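Local atomic coordinates of ribulose bisphosphate carboxylase small chain (Galdieria sulphuraria, PDB entry 4F0H), a protein that serves as the small subunit of sixteen-chain RuBisCO, the enzyme that adds carbon dioxide to ribulose 1,5-bisphosphate at active sites carried by its large subunits. Residues N77-V82 with N101-E106; I35-D40 with F47-G52; G6-L11 with T94-I99. All coordinates share one frame; numbering follows the deposited sequence.

Contact 1 (N77-V82 with N101-E106); sequences NFYIKV and NRPKHE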
loop_
_atom_site.group_PDB
_atom_site.type_symbol
_atom_site.label_atom_id
_atom_site.label_comp_id
_atom_site.label_asym_id
_atom_site.label_seq_id
_atom_site.Cartn_x
_atom_site.Cartn_y
_atom_site.Cartn_z
ATOM N N ASN B 77 41.957 -9.170 36.276
ATOM C CA ASN B 77 40.498 -9.268 36.517
ATOM C C ASN B 77 39.587 -8.879 35.313
ATOM O O ASN B 77 38.499 -8.279 35.453
ATOM C CB ASN B 77 40.138 -8.476 37.759
ATOM C CG ASN B 77 40.354 -7.039 37.575
ATOM O OD1 ASN B 77 41.196 -6.611 36.757
ATOM N ND2 ASN B 77 39.587 -6.244 38.306
ATOM N N PHE B 78 40.071 -9.240 34.141
ATOM C CA PHE B 78 39.372 -9.129 32.878
ATOM C C PHE B 78 39.315 -10.531 32.337
ATOM O O PHE B 78 40.195 -11.349 32.663
ATOM C CB PHE B 78 40.249 -8.324 31.926
ATOM C CG PHE B 78 40.202 -6.826 32.167
ATOM C CD1 PHE B 78 40.966 -6.252 33.205
ATOM C CD2 PHE B 78 39.411 -5.990 31.340
ATOM C CE1 PHE B 78 40.948 -4.852 33.464
ATOM C CE2 PHE B 78 39.379 -4.568 31.579
ATOM C CZ PHE B 78 40.161 -4.011 32.662
ATOM N N TYR B 79 38.334 -10.822 31.479
ATOM C CA TYR B 79 38.412 -11.997 30.559
ATOM C C TYR B 79 39.433 -11.672 29.527
ATOM O O TYR B 79 39.510 -10.484 29.085
ATOM C CB TYR B 79 37.078 -12.184 29.806
ATOM C CG TYR B 79 36.025 -12.740 30.705
ATOM C CD1 TYR B 79 35.845 -14.095 30.849
ATOM C CD2 TYR B 79 35.236 -11.888 31.464
ATOM C CE1 TYR B 79 34.929 -14.561 31.767
ATOM C CE2 TYR B 79 34.298 -12.365 32.350
ATOM C CZ TYR B 79 34.168 -13.715 32.512
ATOM O OH TYR B 79 33.159 -14.192 33.389
ATOM N N ILE B 80 40.177 -12.696 29.101
ATOM C CA ILE B 80 41.254 -12.573 28.078
ATOM C C ILE B 80 41.119 -13.801 27.235
ATOM O O ILE B 80 41.004 -14.957 27.769
ATOM C CB ILE B 80 42.691 -12.559 28.754
ATOM C CG1 ILE B 80 42.762 -11.492 29.888
ATOM C CG2 ILE B 80 43.810 -12.461 27.721
ATOM C CD1 ILE B 80 44.158 -11.417 30.628
ATOM N N LYS B 81 41.166 -13.594 25.915
ATOM C CA LYS B 81 41.088 -14.675 24.986
ATOM C C LYS B 81 42.161 -14.642 23.939
ATOM O O LYS B 81 42.742 -13.590 23.632
ATOM C CB LYS B 81 39.730 -14.719 24.277
ATOM C CG LYS B 81 39.365 -13.404 23.557
ATOM C CD LYS B 81 38.024 -13.536 22.860
ATOM C CE LYS B 81 37.798 -12.475 21.778
ATOM N NZ LYS B 81 36.324 -12.354 21.592
ATOM N N VAL B 82 42.394 -15.808 23.350
ATOM C CA VAL B 82 43.362 -15.860 22.272
ATOM C C VAL B 82 42.610 -16.162 21.032
ATOM O O VAL B 82 41.686 -16.996 21.077
ATOM C CB VAL B 82 44.456 -16.942 22.534
ATOM C CG1 VAL B 82 45.403 -16.987 21.350
ATOM C CG2 VAL B 82 45.242 -16.561 23.785
ATOM N N ASN B 101 41.949 -16.358 30.453
ATOM C CA ASN B 101 41.802 -15.795 31.800
ATOM C C ASN B 101 40.392 -15.402 32.097
ATOM O O ASN B 101 39.774 -14.738 31.265
ATOM C CB ASN B 101 42.679 -14.568 31.906
ATOM C CG ASN B 101 42.824 -14.078 33.325
ATOM O OD1 ASN B 101 42.272 -13.045 33.691
ATOM N ND2 ASN B 101 43.555 -14.813 34.135
ATOM N N ARG B 102 39.901 -15.743 33.299
ATOM C CA ARG B 102 38.584 -15.291 33.780
ATOM C C ARG B 102 38.731 -14.494 35.054
ATOM O O ARG B 102 39.598 -14.772 35.844
ATOM C CB ARG B 102 37.696 -16.491 34.123
ATOM C CG ARG B 102 37.473 -17.381 32.946
ATOM C CD ARG B 102 36.815 -18.740 33.368
ATOM N NE ARG B 102 36.651 -19.503 32.128
ATOM C CZ ARG B 102 35.633 -19.394 31.306
ATOM N NH1 ARG B 102 34.592 -18.627 31.611
ATOM N NH2 ARG B 102 35.655 -20.109 30.203
ATOM N N PRO B 103 37.875 -13.502 35.286
ATOM C CA PRO B 103 37.869 -12.892 36.629
ATOM C C PRO B 103 37.478 -13.927 37.714
ATOM O O PRO B 103 37.095 -15.057 37.388
ATOM C CB PRO B 103 36.886 -11.746 36.481
ATOM C CG PRO B 103 36.008 -12.202 35.342
ATOM C CD PRO B 103 36.921 -12.853 34.380
ATOM N N LYS B 104 37.684 -13.605 38.998
ATOM C CA LYS B 104 37.556 -14.642 40.039
ATOM C C LYS B 104 36.114 -14.982 40.304
ATOM O O LYS B 104 35.789 -16.104 40.665
ATOM C CB LYS B 104 38.227 -14.200 41.356
ATOM C CG LYS B 104 39.701 -14.608 41.459
ATOM C CD LYS B 104 40.526 -13.598 42.270
ATOM C CE LYS B 104 41.976 -13.549 41.741
ATOM N NZ LYS B 104 42.561 -14.939 41.546
ATOM N N HIS B 105 35.225 -14.009 40.140
ATOM C CA HIS B 105 33.809 -14.346 40.311
ATOM C C HIS B 105 33.024 -13.706 39.190
ATOM O O HIS B 105 33.176 -12.522 38.928
ATOM C CB HIS B 105 33.291 -13.875 41.679
ATOM C CG HIS B 105 31.819 -14.055 41.844
ATOM N ND1 HIS B 105 30.926 -12.995 41.855
ATOM C CD2 HIS B 105 31.072 -15.181 41.971
ATOM C CE1 HIS B 105 29.696 -13.463 42.001
ATOM N NE2 HIS B 105 29.757 -14.783 42.074
ATOM N N GLU B 106 32.191 -14.488 38.529
ATOM C CA GLU B 106 31.258 -13.969 37.500
ATOM C C GLU B 106 29.801 -13.917 38.020
ATOM O O GLU B 106 29.190 -14.954 38.209
ATOM C CB GLU B 106 31.289 -14.846 36.251
ATOM C CG GLU B 106 30.295 -14.350 35.125
ATOM C CD GLU B 106 30.550 -12.845 34.788
ATOM O OE1 GLU B 106 29.658 -12.025 35.045
ATOM O OE2 GLU B 106 31.640 -12.458 34.289
HETATM O O HOH W 1 33.257 -17.250 33.718
#

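Contact 2 (I35-D40 with F47-G52); sequences IEYTND and FWEMWG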
loop_
_atom_site.group_PDB
_atom_site.type_symbol
_atom_site.label_atom_id
_atom_site.label_comp_id
_atom_site.label_asym_id
_atom_site.label_seq_id
_atom_site.Cartn_x
_atom_site.Cartn_y
_atom_site.Cartn_z
ATOM N N ILE B 35 45.607 -11.430 20.987
ATOM C CA ILE B 35 45.268 -11.565 22.386
ATOM C C ILE B 35 44.316 -10.377 22.675
ATOM O O ILE B 35 44.660 -9.209 22.405
ATOM C CB ILE B 35 46.522 -11.427 23.264
ATOM C CG1 ILE B 35 47.389 -12.659 23.179
ATOM C CG2 ILE B 35 46.133 -11.242 24.785
ATOM C CD1 ILE B 35 48.830 -12.378 23.639
ATOM N N GLU B 36 43.120 -10.646 23.214
ATOM C CA GLU B 36 42.111 -9.578 23.380
ATOM C C GLU B 36 41.478 -9.735 24.773
ATOM O O GLU B 36 41.359 -10.873 25.300
ATOM C CB GLU B 36 41.041 -9.711 22.337
ATOM C CG GLU B 36 41.610 -9.849 20.899
ATOM C CD GLU B 36 40.514 -9.799 19.777
ATOM O OE1 GLU B 36 40.862 -9.638 18.597
ATOM O OE2 GLU B 36 39.319 -9.887 20.043
ATOM N N TYR B 37 41.053 -8.632 25.347
ATOM C CA TYR B 37 40.572 -8.679 26.709
ATOM C C TYR B 37 39.327 -7.815 26.922
ATOM O O TYR B 37 39.105 -6.862 26.230
ATOM C CB TYR B 37 41.689 -8.290 27.691
ATOM C CG TYR B 37 42.171 -6.875 27.552
ATOM C CD1 TYR B 37 43.154 -6.549 26.691
ATOM C CD2 TYR B 37 41.625 -5.873 28.351
ATOM C CE1 TYR B 37 43.538 -5.248 26.512
ATOM C CE2 TYR B 37 42.032 -4.592 28.259
ATOM C CZ TYR B 37 43.031 -4.296 27.347
ATOM O OH TYR B 37 43.468 -3.024 27.247
ATOM N N THR B 38 38.489 -8.156 27.885
ATOM C CA THR B 38 37.314 -7.308 28.043
ATOM C C THR B 38 36.757 -7.487 29.422
ATOM O O THR B 38 36.944 -8.546 30.023
ATOM C CB THR B 38 36.200 -7.669 27.044
ATOM O OG1 THR B 38 35.283 -6.573 27.040
ATOM C CG2 THR B 38 35.409 -8.894 27.515
ATOM N N ASN B 39 36.037 -6.487 29.928
ATOM C CA ASN B 39 35.248 -6.675 31.150
ATOM C C ASN B 39 33.748 -6.284 30.906
ATOM O O ASN B 39 33.027 -6.034 31.830
ATOM C CB ASN B 39 35.853 -5.958 32.421
ATOM C CG ASN B 39 35.924 -4.417 32.299
ATOM O OD1 ASN B 39 35.325 -3.818 31.435
ATOM N ND2 ASN B 39 36.775 -3.782 33.153
ATOM N N ASP B 40 33.299 -6.236 29.647
ATOM C CA ASP B 40 31.845 -6.306 29.378
ATOM C C ASP B 40 31.636 -7.659 28.681
ATOM O O ASP B 40 31.917 -7.800 27.484
ATOM C CB ASP B 40 31.406 -5.143 28.513
ATOM C CG ASP B 40 29.996 -5.312 27.974
ATOM O OD1 ASP B 40 29.294 -6.239 28.389
ATOM O OD2 ASP B 40 29.571 -4.494 27.154
ATOM N N PHE B 47 33.764 -6.530 19.922
ATOM C CA PHE B 47 35.062 -5.866 19.837
ATOM C C PHE B 47 35.621 -5.748 21.243
ATOM O O PHE B 47 35.432 -4.704 21.917
ATOM C CB PHE B 47 34.874 -4.487 19.138
ATOM C CG PHE B 47 34.239 -4.625 17.788
ATOM C CD1 PHE B 47 34.895 -5.330 16.789
ATOM C CD2 PHE B 47 32.947 -4.168 17.523
ATOM C CE1 PHE B 47 34.265 -5.589 15.518
ATOM C CE2 PHE B 47 32.332 -4.446 16.282
ATOM C CZ PHE B 47 33.056 -5.102 15.257
ATOM N N TRP B 48 36.231 -6.840 21.719
ATOM C CA TRP B 48 37.052 -6.737 22.915
ATOM C C TRP B 48 38.261 -5.862 22.685
ATOM O O TRP B 48 38.617 -5.586 21.583
ATOM C CB TRP B 48 37.569 -8.102 23.320
ATOM C CG TRP B 48 36.492 -9.068 23.700
ATOM C CD1 TRP B 48 35.181 -9.031 23.355
ATOM C CD2 TRP B 48 36.673 -10.254 24.495
ATOM N NE1 TRP B 48 34.509 -10.100 23.949
ATOM C CE2 TRP B 48 35.420 -10.865 24.628
ATOM C CE3 TRP B 48 37.758 -10.793 25.189
ATOM C CZ2 TRP B 48 35.224 -12.032 25.402
ATOM C CZ3 TRP B 48 37.572 -11.941 25.932
ATOM C CH2 TRP B 48 36.318 -12.565 26.016
ATOM N N GLU B 49 38.935 -5.473 23.756
ATOM C CA GLU B 49 40.116 -4.627 23.621
ATOM C C GLU B 49 41.304 -5.458 23.132
ATOM O O GLU B 49 41.439 -6.635 23.478
ATOM C CB GLU B 49 40.476 -3.988 24.968
ATOM C CG GLU B 49 39.380 -3.086 25.529
ATOM C CD GLU B 49 38.863 -2.042 24.503
ATOM O OE1 GLU B 49 39.644 -1.270 23.920
ATOM O OE2 GLU B 49 37.650 -1.958 24.328
ATOM N N MET B 50 42.169 -4.842 22.356
ATOM C CA MET B 50 43.326 -5.517 21.761
ATOM C C MET B 50 44.517 -5.380 22.699
ATOM O O MET B 50 44.794 -4.275 23.156
ATOM C CB MET B 50 43.698 -4.782 20.489
ATOM C CG MET B 50 42.788 -5.004 19.330
ATOM S SD MET B 50 43.498 -4.450 17.728
ATOM C CE MET B 50 44.317 -5.929 17.176
ATOM N N TRP B 51 45.226 -6.469 23.000
ATOM C CA TRP B 51 46.483 -6.374 23.746
ATOM C C TRP B 51 47.611 -6.315 22.710
ATOM O O TRP B 51 48.028 -7.335 22.157
ATOM C CB TRP B 51 46.655 -7.518 24.715
ATOM C CG TRP B 51 47.954 -7.553 25.444
ATOM C CD1 TRP B 51 49.079 -8.284 25.109
ATOM C CD2 TRP B 51 48.297 -6.798 26.614
ATOM N NE1 TRP B 51 50.097 -8.023 26.022
ATOM C CE2 TRP B 51 49.633 -7.116 26.949
ATOM C CE3 TRP B 51 47.598 -5.897 27.417
ATOM C CZ2 TRP B 51 50.285 -6.540 28.064
ATOM C CZ3 TRP B 51 48.242 -5.320 28.502
ATOM C CH2 TRP B 51 49.558 -5.672 28.839
ATOM N N GLY B 52 48.076 -5.101 22.394
ATOM C CA GLY B 52 48.985 -4.966 21.214
ATOM C C GLY B 52 48.396 -5.483 19.888
ATOM O O GLY B 52 47.170 -5.645 19.751
HETATM O O HOH W 2 45.347 -8.083 19.620
HETATM O O HOH W 3 47.710 -9.580 20.295
HETATM O O HOH W 4 36.823 -9.346 20.095
HETATM O O HOH W 5 35.826 -3.985 25.215
#

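Contact 3 (G6-L11 with T94-I99); sequences GTFSFL and TIISFI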
loop_
_atom_site.group_PDB
_atom_site.type_symbol
_atom_site.label_atom_id
_atom_site.label_comp_id
_atom_site.label_asym_id
_atom_site.label_seq_id
_atom_site.Cartn_x
_atom_site.Cartn_y
_atom_site.Cartn_z
ATOM N N GLY B 6 33.825 -19.162 23.832
ATOM C CA GLY B 6 35.169 -19.730 23.722
ATOM C C GLY B 6 35.100 -21.191 23.304
ATOM O O GLY B 6 34.149 -21.875 23.631
ATOM N N THR B 7 36.104 -21.664 22.569
ATOM C CA THR B 7 36.075 -23.044 22.080
ATOM C C THR B 7 36.171 -24.115 23.185
ATOM O O THR B 7 35.693 -25.256 22.996
ATOM C CB THR B 7 37.215 -23.241 21.097
ATOM O OG1 THR B 7 37.122 -22.205 20.116
ATOM C CG2 THR B 7 37.124 -24.542 20.374
ATOM N N PHE B 8 36.779 -23.809 24.334
ATOM C CA PHE B 8 36.976 -24.883 25.319
ATOM C C PHE B 8 36.463 -24.616 26.712
ATOM O O PHE B 8 36.946 -25.194 27.753
ATOM C CB PHE B 8 38.439 -25.262 25.430
ATOM C CG PHE B 8 39.112 -25.563 24.105
ATOM C CD1 PHE B 8 40.046 -24.678 23.577
ATOM C CD2 PHE B 8 38.850 -26.707 23.425
ATOM C CE1 PHE B 8 40.683 -24.989 22.339
ATOM C CE2 PHE B 8 39.484 -26.991 22.217
ATOM C CZ PHE B 8 40.398 -26.130 21.705
ATOM N N SER B 9 35.462 -23.755 26.760
ATOM C CA SER B 9 34.978 -23.277 28.029
ATOM C C SER B 9 34.240 -24.297 28.821
ATOM O O SER B 9 34.043 -24.082 30.009
ATOM C CB SER B 9 34.124 -22.027 27.836
ATOM O OG SER B 9 35.054 -20.939 27.561
ATOM N N PHE B 10 33.798 -25.384 28.200
ATOM C CA PHE B 10 33.206 -26.500 29.000
ATOM C C PHE B 10 34.260 -27.429 29.577
ATOM O O PHE B 10 33.956 -28.368 30.327
ATOM C CB PHE B 10 32.194 -27.295 28.193
ATOM C CG PHE B 10 30.783 -26.854 28.409
ATOM C CD1 PHE B 10 29.885 -27.674 29.041
ATOM C CD2 PHE B 10 30.353 -25.626 27.933
ATOM C CE1 PHE B 10 28.543 -27.296 29.195
ATOM C CE2 PHE B 10 29.010 -25.242 28.072
ATOM C CZ PHE B 10 28.128 -26.071 28.735
ATOM N N LEU B 11 35.502 -27.215 29.193
ATOM C CA LEU B 11 36.613 -27.864 29.875
ATOM C C LEU B 11 37.076 -27.021 31.120
ATOM O O LEU B 11 36.711 -25.834 31.244
ATOM C CB LEU B 11 37.733 -28.096 28.859
ATOM C CG LEU B 11 37.283 -28.930 27.659
ATOM C CD1 LEU B 11 38.490 -29.269 26.790
ATOM C CD2 LEU B 11 36.541 -30.215 28.035
ATOM N N THR B 94 38.099 -15.415 11.886
ATOM C CA THR B 94 38.453 -16.272 13.009
ATOM C C THR B 94 38.157 -17.752 12.766
ATOM O O THR B 94 37.107 -18.095 12.232
ATOM C CB THR B 94 37.705 -15.784 14.228
ATOM O OG1 THR B 94 38.080 -14.399 14.479
ATOM C CG2 THR B 94 38.031 -16.647 15.447
ATOM N N ILE B 95 39.099 -18.635 13.107
ATOM C CA ILE B 95 38.839 -20.041 13.124
ATOM C C ILE B 95 39.040 -20.705 14.499
ATOM O O ILE B 95 38.826 -21.899 14.614
ATOM C CB ILE B 95 39.619 -20.860 12.043
ATOM C CG1 ILE B 95 41.093 -20.929 12.367
ATOM C CG2 ILE B 95 39.353 -20.358 10.577
ATOM C CD1 ILE B 95 41.763 -22.227 11.656
ATOM N N ILE B 96 39.449 -19.945 15.526
ATOM C CA ILE B 96 39.511 -20.491 16.862
ATOM C C ILE B 96 39.608 -19.297 17.809
ATOM O O ILE B 96 40.242 -18.270 17.447
ATOM C CB ILE B 96 40.725 -21.437 17.019
ATOM C CG1 ILE B 96 40.748 -22.075 18.384
ATOM C CG2 ILE B 96 42.034 -20.704 16.854
ATOM C CD1 ILE B 96 41.842 -23.087 18.551
ATOM N N SER B 97 38.996 -19.420 18.981
ATOM C CA SER B 97 38.960 -18.311 20.008
ATOM C C SER B 97 38.649 -18.927 21.380
ATOM O O SER B 97 37.582 -19.496 21.567
ATOM C CB SER B 97 37.912 -17.294 19.611
ATOM O OG SER B 97 37.635 -16.345 20.617
ATOM N N PHE B 98 39.604 -18.884 22.323
ATOM C CA PHE B 98 39.345 -19.505 23.608
ATOM C C PHE B 98 39.867 -18.631 24.756
ATOM O O PHE B 98 40.839 -17.805 24.642
ATOM C CB PHE B 98 39.963 -20.916 23.643
ATOM C CG PHE B 98 41.419 -20.913 23.383
ATOM C CD1 PHE B 98 41.903 -21.010 22.092
ATOM C CD2 PHE B 98 42.329 -20.799 24.438
ATOM C CE1 PHE B 98 43.259 -21.006 21.849
ATOM C CE2 PHE B 98 43.687 -20.785 24.195
ATOM C CZ PHE B 98 44.150 -20.874 22.878
ATOM N N ILE B 99 39.214 -18.822 25.878
ATOM C CA ILE B 99 39.478 -18.076 27.051
ATOM C C ILE B 99 40.732 -18.617 27.759
ATOM O O ILE B 99 40.887 -19.834 27.961
ATOM C CB ILE B 99 38.299 -18.146 28.056
ATOM C CG1 ILE B 99 36.988 -17.712 27.411
ATOM C CG2 ILE B 99 38.578 -17.296 29.299
ATOM C CD1 ILE B 99 36.908 -16.336 27.138
HETATM O O HOH W 6 37.401 -21.245 25.883
#

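Contact 1 (N77-V82 with N101-E106)
Tyr79 and Ile80, at the start of strand 79-86, meet the end of strand 93-101 and the loop that follows it, in an antiparallel pairing that gives way to aromatic and polar side-chain contacts. Ile80 and Asn101 make a hydrogen-bonded pair: Ile80 N donates to Asn101 O (3.0 Å) and Asn101 N to Ile80 O (3.2 Å). On the sheet face that helix 61-74 covers, Ile80 CG1 lies against Asn101 CB at 3.7 Å.

The Tyr79 ring goes to the other face. Its CG is anti to the carbonyl carbon (chi1 -74°), which carries the ring against Pro103, the two side chains crossing at about a right angle. Pro103 CD sits over the ring centre, 3.4 Å from the centroid of the Tyr79 ring and 12° off its normal, a CH-pi contact. At the ring tip Tyr79 OH donates a very short bond of 2.5 Å to Glu106 OE2, which lies near the ring plane; the carboxylate is turned 23° from the ring. Glu106 OE2 also bonds the hydroxyl of Tyr138, and Glu106 OE1 bonds Gly108 N, so both oxygens are engaged. A water donates to Tyr79 OH (3.1 Å) and accepts from Arg102 NH1, which also reaches Ile3 O. This is the last antiparallel bridge between strands 79-86 and 93-101, followed by a loop held by side chains, in the antiparallel sheet of the RuBisCO small subunit.

Contact 2 (I35-D40 with F47-G52)
Trp48 lays its indole across Thr38, where strand 32-38 runs out beside the approach to strand 49-50. From the backbone its CB packs on Tyr37 O at 3.5 Å, with Glu36 CB beside it. CG, anti to the carbonyl carbon (chi1 -63°), comes up to Thr38 CB at 3.6 Å. Further out Thr38 CG2 stands over the centre of the six-membered ring, 3.5 Å from the centroid of that Trp48 ring and 14° off the normal, a CH-pi contact. NE1, CE2, CZ2 and CH2 also lie near Thr38 CG2; at the rim CE3 and CZ3 approach Glu36 O, and the indole makes a cation-pi contact with Lys81. An alanine in place of Trp48 would probably open a gap over Thr38 and leave Lys81 without its aromatic partner.

Alongside, Tyr37 and Glu49 form a hydrogen-bonded antiparallel pair, Tyr37 N to Glu49 O and Glu49 N to Tyr37 O, each 2.8 Å. Their side chains share the opposite sheet face from Glu36 and Met50: Glu49 CB rests on the Tyr37 ring, 3.6 Å from its centroid and displaced toward the rim, while Glu49 OE2 bonds an aromatic side chain of another protein's chain, presumably a large subunit. Trp51 N also donates to Ile35 O (2.9 Å, N-H...O 165°). Strands 32-38 and 49-50, consecutive in the chain and joined by a loop, make a beta hairpin at the edge of the sheet within this chain.

Contact 3 (G6-L11 with T94-I99)
Phe8 and Phe98 meet obliquely, their ring planes 58° apart and their centroids 5.8 Å apart, so the pair is neither stacked nor edge-to-face. The closest approach is Phe8 CD1 to Phe98 CB, at 3.8 Å: the Phe8 ring leans on the root of the other side chain rather than on its tip. In Phe98, CG lies between the backbone N and the carbonyl carbon (chi1 58°), which sends the ring obliquely past Phe8 to Gln22 of helix 16-28, which Phe8 and Ile96 also touch. Thr7 CG2 lies over the centre of one face of the Phe8 ring.

The N-terminal arm touches strand 93-101, the outermost strand of the antiparallel sheet on this side within the chain, without forming a strand itself. Thr7 N donates to Ser97 O at 2.8 Å, with an N-H...O angle of 150°. Thr7 OG1 bonds the backbone of another protein's chain, presumably a large subunit.

Gly6 CA makes a CA-H...O contact with the same Ser97 O, 3.2 Å; a CB there would clash with Ser9 OG, be jammed against the preceding carbonyl and sit tightly against Ile99 CG1. One water ties the two segments, accepting from Phe8 N (3.1 Å) and Ile99 N (3.0 Å) and donating to Ser9 OG (2.9 Å), which also bonds Gln5 O. Phe8 to Leu11 form a type I beta turn, closed by Leu11 N to Phe8 O.

In the fold
All three contacts reach one antiparallel sheet ordered 49-50, 32-38, 79-86, 93-101. Contact 2 lies at one edge and contact 3 at the other, their centres about 15 Å apart. The centres of contacts 1 and 2 are about 11 Å apart, and those of contacts 1 and 3 about 13 Å. Strand 79-86 joins them: Lys81 N lies 2.8 Å from Glu36 O and Val82 N 2.8 Å from Phe98 O, both probable hydrogen bonds. Trp48 CH2 also reaches Ile99 CD1 at 4.0 Å, so contacts 2 and 3 touch across the sheet face. Contacts 2 and 3 both engage chains of another protein, presumably the large subunits that carry the active sites.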